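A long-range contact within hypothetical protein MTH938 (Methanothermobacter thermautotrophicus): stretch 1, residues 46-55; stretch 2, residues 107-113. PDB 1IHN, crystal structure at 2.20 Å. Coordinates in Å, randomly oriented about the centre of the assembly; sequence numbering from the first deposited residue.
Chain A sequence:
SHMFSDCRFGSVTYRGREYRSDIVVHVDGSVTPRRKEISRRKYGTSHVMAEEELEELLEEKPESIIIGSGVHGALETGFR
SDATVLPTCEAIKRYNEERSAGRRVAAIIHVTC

Stretch 1, residues 46-55: SHVMAEEELE
Stretch 2 107-113: AIIHVTC

The rule of this contact is one isoleucine near the end of a strand, received by a turn of backbone and three side chains, with a looser aromatic pairing beyond it. Stretch 2 runs extended from Ala107 through Ile109 (phi/psi -152/158, -128/118 and -112/132), so side chains alternate: Ile108 points toward stretch 1, Ala107 and Ile109 away. Stretch 1 passes from a short strand at Val48 and Met49 (Met49 -84/129) into a weakly bonded helix, where phi near -60 to -80 and psi near -25 over Glu52 to Leu54, then -48/-44 at Glu55, accompany hydrogen bonds from Glu53 N to Ala50 O at 3.1 Å and from Leu54 N to Glu51 O at 2.9 Å. The CA atoms of Leu54 and Ile108 lie 8.2 Å apart, and those of His47 and Cys113 8.8 Å.

Ile108 is m at chi1 and t at chi2, an extended arm that carries CD1 to 3.7 Å from Leu54 CD2 and 3.8 Å from Glu53 O. Ile108 CG2 lies 3.8 Å from CE of Met49, a selenomethionine. Met49 is t, t, then m at chi3; the long unbranched chain reaches across and the last turn places its methyl. Leu54 has its CA-to-CB bond sideways, yet m, t brings its end nearer. Glu53 starts toward the strand with CB 4.4 Å from Ile108 CD1, while its carboxylate is hydrogen-bonded elsewhere in the structure, allowing an acid to be buried here.

Farther along, His110 (chi1 t, chi2 51°) directs its ring edge toward the face of His47, centroids 5.8 Å apart and planes at 87°, an offset edge-to-face pair. His47 has chi1 between wells at -121° and chi2 68°. Its NE2 lies 2.9 Å from Cys113 OXT, but the C-terminal residue is poorly ordered. In all, 255 Å² is buried.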

# COMPACT_ATOMS: atom_id res chain seq x y z
N SER A 46 7.23 -9.83 -8.76
CA SER A 46 6.76 -8.97 -7.69
C SER A 46 5.23 -8.91 -7.67
O SER A 46 4.65 -8.15 -6.90
CB SER A 46 7.36 -7.57 -7.82
OG SER A 46 7.21 -7.07 -9.14
N HIS A 47 4.60 -9.71 -8.53
CA HIS A 47 3.14 -9.76 -8.61
C HIS A 47 2.56 -10.56 -7.46
O HIS A 47 1.35 -10.56 -7.22
CB HIS A 47 2.69 -10.38 -9.93
CG HIS A 47 1.83 -9.47 -10.75
ND1 HIS A 47 2.31 -8.31 -11.32
CD2 HIS A 47 0.51 -9.52 -11.05
CE1 HIS A 47 1.33 -7.69 -11.95
NE2 HIS A 47 0.22 -8.41 -11.80
N VAL A 48 3.44 -11.25 -6.75
CA VAL A 48 3.07 -12.02 -5.58
C VAL A 48 3.84 -11.29 -4.49
O VAL A 48 5.07 -11.22 -4.55
CB VAL A 48 3.58 -13.49 -5.65
CG1 VAL A 48 3.32 -14.20 -4.32
CG2 VAL A 48 2.89 -14.23 -6.78
N MSE A 49 3.13 -10.72 -3.53
CA MSE A 49 3.79 -9.98 -2.47
C MSE A 49 4.27 -10.88 -1.35
O MSE A 49 3.52 -11.70 -0.83
CB MSE A 49 2.84 -8.93 -1.89
CG MSE A 49 3.51 -7.97 -0.92
SE MSE A 49 2.27 -6.67 -0.19
CE MSE A 49 1.94 -5.66 -1.79
N ALA A 50 5.54 -10.72 -0.98
CA ALA A 50 6.11 -11.50 0.10
C ALA A 50 5.70 -10.81 1.39
O ALA A 50 5.50 -9.59 1.42
CB ALA A 50 7.63 -11.52 -0.02
N GLU A 51 5.56 -11.58 2.47
CA GLU A 51 5.17 -11.00 3.74
C GLU A 51 6.29 -10.11 4.26
O GLU A 51 6.05 -9.19 5.04
CB GLU A 51 4.85 -12.08 4.78
CG GLU A 51 4.39 -11.48 6.11
CD GLU A 51 4.10 -12.52 7.18
OE1 GLU A 51 5.01 -13.33 7.48
OE2 GLU A 51 2.97 -12.52 7.71
N GLU A 52 7.51 -10.39 3.83
CA GLU A 52 8.66 -9.60 4.25
C GLU A 52 8.46 -8.13 3.87
O GLU A 52 9.02 -7.24 4.51
CB GLU A 52 9.95 -10.11 3.60
CG GLU A 52 10.36 -11.52 3.99
CD GLU A 52 9.88 -12.57 3.00
OE1 GLU A 52 8.67 -12.89 2.99
OE2 GLU A 52 10.73 -13.07 2.22
N GLU A 53 7.67 -7.87 2.83
CA GLU A 53 7.42 -6.49 2.42
C GLU A 53 6.72 -5.68 3.52
O GLU A 53 6.87 -4.46 3.59
CB GLU A 53 6.59 -6.44 1.13
CG GLU A 53 7.41 -6.64 -0.14
CD GLU A 53 6.72 -6.14 -1.40
OE1 GLU A 53 6.30 -4.96 -1.43
OE2 GLU A 53 6.62 -6.91 -2.37
N LEU A 54 5.96 -6.37 4.37
CA LEU A 54 5.24 -5.72 5.47
C LEU A 54 6.13 -5.49 6.69
O LEU A 54 5.82 -4.66 7.55
CB LEU A 54 4.05 -6.58 5.91
CG LEU A 54 2.94 -6.90 4.91
CD1 LEU A 54 1.98 -7.88 5.54
CD2 LEU A 54 2.22 -5.63 4.49
N GLU A 55 7.22 -6.24 6.77
CA GLU A 55 8.15 -6.16 7.90
C GLU A 55 8.55 -4.73 8.28
O GLU A 55 8.58 -4.40 9.47
CB GLU A 55 9.40 -7.00 7.61
CG GLU A 55 10.31 -7.19 8.82
CD GLU A 55 11.33 -8.31 8.63
OE1 GLU A 55 12.10 -8.27 7.64
OE2 GLU A 55 11.35 -9.24 9.46
N ALA A 107 0.17 1.83 4.58
CA ALA A 107 -0.28 1.15 3.37
C ALA A 107 0.81 0.88 2.36
O ALA A 107 1.87 1.52 2.37
CB ALA A 107 -1.41 1.95 2.71
N ILE A 108 0.55 -0.09 1.50
CA ILE A 108 1.44 -0.45 0.41
C ILE A 108 0.48 -0.43 -0.77
O ILE A 108 -0.49 -1.19 -0.80
CB ILE A 108 2.05 -1.86 0.57
CG1 ILE A 108 2.90 -1.93 1.84
CG2 ILE A 108 2.88 -2.19 -0.66
CD1 ILE A 108 3.64 -3.24 2.03
N ILE A 109 0.74 0.47 -1.71
CA ILE A 109 -0.11 0.64 -2.87
C ILE A 109 0.53 0.21 -4.18
O ILE A 109 1.67 0.57 -4.48
CB ILE A 109 -0.51 2.12 -3.02
CG1 ILE A 109 -1.18 2.63 -1.74
CG2 ILE A 109 -1.41 2.30 -4.25
CD1 ILE A 109 -2.54 2.01 -1.44
N HIS A 110 -0.22 -0.56 -4.96
CA HIS A 110 0.22 -1.03 -6.27
C HIS A 110 -0.59 -0.18 -7.25
O HIS A 110 -1.82 -0.23 -7.25
CB HIS A 110 -0.11 -2.52 -6.43
CG HIS A 110 0.32 -3.10 -7.74
ND1 HIS A 110 1.60 -2.97 -8.23
CD2 HIS A 110 -0.35 -3.87 -8.63
CE1 HIS A 110 1.70 -3.63 -9.37
NE2 HIS A 110 0.53 -4.19 -9.64
N VAL A 111 0.10 0.60 -8.08
CA VAL A 111 -0.59 1.48 -9.03
C VAL A 111 -1.05 0.89 -10.36
O VAL A 111 -1.81 1.53 -11.08
CB VAL A 111 0.26 2.73 -9.34
CG1 VAL A 111 0.34 3.60 -8.09
CG2 VAL A 111 1.65 2.33 -9.81
N THR A 112 -0.60 -0.32 -10.70
CA THR A 112 -1.00 -0.95 -11.95
C THR A 112 -1.75 -2.25 -11.67
O THR A 112 -2.17 -2.49 -10.54
CB THR A 112 0.23 -1.28 -12.84
OG1 THR A 112 1.12 -2.15 -12.13
CG2 THR A 112 0.97 -0.01 -13.22
N CYS A 113 -1.92 -3.08 -12.69
CA CYS A 113 -2.62 -4.34 -12.54
C CYS A 113 -1.69 -5.42 -11.98
O CYS A 113 -1.97 -5.92 -10.87
CB CYS A 113 -3.21 -4.80 -13.88
SG CYS A 113 -2.04 -4.92 -15.26
OXT CYS A 113 -0.68 -5.75 -12.65